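Local structure of retinoic acid receptor (6EU9) at residues S75-I80 against G163-E168. The protein binds all-trans retinoic acid through its ligand-binding domain and, as a nuclear receptor, probably regulates transcription in response to it. Sequence-based numbering, arbitrary orientation.
Sequences STNDQI and GLEHPE
D78, in the first turn of helix 76-97, and L164, in the loop leading into helix 167-188, bring the two backbones together, their CA atoms 5.7 Å apart. A buried carboxylate reading two consecutive backbone amides is the principle at work. D78 turns CG beside its own backbone N, anti to the carbonyl carbon (chi1 -79°), and its two oxygens divide the work: OD1 accepts from E165 N at 2.8 Å, OD2 from H166 N at 3.2 Å. Both oxygens use their syn lone pairs, and both bonds are fairly straight. L164 passes obliquely by this group, its CD2 lying 3.5 Å from D78 CG; the same leucine also packs on T81 and L82 of helix 76-97.

E165 answers in the reverse direction. Its chain, extended beyond CG, carries a carboxylate back to the start of the helix. S75 OG, from the N-cap residue, donates to E165 OE2 at 3.1 Å, nearly along the C-O axis. E165 OE1 is met by N77 ND2 at 3.1 Å, from above the carboxylate plane, with the amide and carboxylate planes turned 75° apart. H166 lays its ring over E165 CB, while its CD2 comes to 3.3 Å from S75 OG.

The second subunit packs against this helix start as well, reaching S75 and N77, with T76 OG1 hydrogen-bonded to D63 of the second subunit, so the turn joins the dimer contact to the loop. Chemically, D78 OD1 and E165 OE2 stand 4.0 Å apart; if both are ionised they would repel, which the donors on each carboxylate would partly offset. Reciprocal acid-to-donor bonds thus tie the start of helix 76-97 to the loop that enters helix 167-188 within the nuclear-receptor ligand-binding domain.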
# COMPACT_ATOMS: atom_id res chain seq x y z
N SER A 75 6.28 4.16 -0.75
CA SER A 75 6.13 2.97 0.08
C SER A 75 4.83 2.29 -0.24
O SER A 75 3.83 2.93 -0.64
CB SER A 75 6.06 3.30 1.56
OG SER A 75 6.54 4.55 1.83
N THR A 76 4.80 0.95 -0.09
CA THR A 76 3.56 0.20 -0.12
C THR A 76 2.58 0.77 0.92
O THR A 76 1.39 0.84 0.63
CB THR A 76 3.87 -1.27 0.06
OG1 THR A 76 4.38 -1.72 -1.21
CG2 THR A 76 2.66 -2.11 0.39
N ASN A 77 3.11 1.18 2.07
CA ASN A 77 2.30 1.67 3.15
C ASN A 77 1.57 2.97 2.78
O ASN A 77 0.34 3.10 2.98
CB ASN A 77 3.14 1.92 4.38
CG ASN A 77 2.79 0.99 5.49
OD1 ASN A 77 1.65 0.58 5.61
ND2 ASN A 77 3.75 0.66 6.31
N ASP A 78 2.36 3.89 2.27
CA ASP A 78 1.89 5.19 1.90
C ASP A 78 0.91 5.10 0.75
O ASP A 78 -0.12 5.81 0.74
CB ASP A 78 3.09 6.06 1.50
CG ASP A 78 3.84 6.62 2.70
OD1 ASP A 78 3.55 6.15 3.84
OD2 ASP A 78 4.63 7.54 2.48
N GLN A 79 1.18 4.16 -0.19
CA GLN A 79 0.18 3.86 -1.21
C GLN A 79 -1.16 3.49 -0.61
O GLN A 79 -2.18 4.05 -1.04
CB GLN A 79 0.70 2.79 -2.15
CG GLN A 79 1.93 3.24 -2.91
CD GLN A 79 2.57 2.04 -3.64
OE1 GLN A 79 1.85 1.39 -4.36
NE2 GLN A 79 3.92 1.73 -3.44
N ILE A 80 -1.10 2.59 0.43
CA ILE A 80 -2.29 2.11 1.10
C ILE A 80 -2.99 3.24 1.85
O ILE A 80 -4.19 3.40 1.72
CB ILE A 80 -1.99 0.91 2.02
CG1 ILE A 80 -1.67 -0.30 1.15
CG2 ILE A 80 -3.18 0.47 2.89
CD1 ILE A 80 -1.18 -1.51 1.90
N GLY A 163 -0.76 9.97 8.95
CA GLY A 163 -0.04 8.72 9.18
C GLY A 163 0.86 8.25 8.05
O GLY A 163 1.10 7.06 7.87
N LEU A 164 1.38 9.20 7.28
CA LEU A 164 2.25 8.86 6.19
C LEU A 164 3.68 8.65 6.67
O LEU A 164 4.18 9.38 7.56
CB LEU A 164 2.20 9.98 5.16
CG LEU A 164 1.04 9.92 4.20
CD1 LEU A 164 1.18 11.13 3.31
CD2 LEU A 164 1.08 8.67 3.39
N GLU A 165 4.35 7.70 6.06
CA GLU A 165 5.77 7.46 6.33
C GLU A 165 6.62 8.61 5.86
O GLU A 165 7.45 9.08 6.60
CB GLU A 165 6.26 6.16 5.68
CG GLU A 165 6.38 5.04 6.69
CD GLU A 165 6.26 3.68 6.05
OE1 GLU A 165 6.02 2.70 6.80
OE2 GLU A 165 6.41 3.56 4.81
N HIS A 166 6.41 9.05 4.62
CA HIS A 166 7.25 10.12 4.06
C HIS A 166 6.38 11.20 3.44
O HIS A 166 6.29 11.27 2.21
CB HIS A 166 8.28 9.60 3.06
CG HIS A 166 8.78 8.22 3.32
ND1 HIS A 166 9.69 7.93 4.32
CD2 HIS A 166 8.55 7.05 2.67
CE1 HIS A 166 9.98 6.65 4.28
NE2 HIS A 166 9.29 6.09 3.30
N PRO A 167 5.74 12.00 4.28
CA PRO A 167 4.80 12.97 3.75
C PRO A 167 5.50 14.05 2.87
O PRO A 167 4.84 14.59 1.93
CB PRO A 167 4.15 13.58 5.02
CG PRO A 167 5.13 13.33 6.10
CD PRO A 167 5.73 12.00 5.76
N GLU A 168 6.76 14.36 3.18
CA GLU A 168 7.55 15.29 2.40
C GLU A 168 7.70 14.84 0.93
O GLU A 168 7.63 15.68 0.04
CB GLU A 168 8.96 15.51 2.99
CG GLU A 168 9.16 15.11 4.44
CD GLU A 168 9.70 13.68 4.63
OE1 GLU A 168 10.25 13.02 3.69
OE2 GLU A 168 9.64 13.22 5.80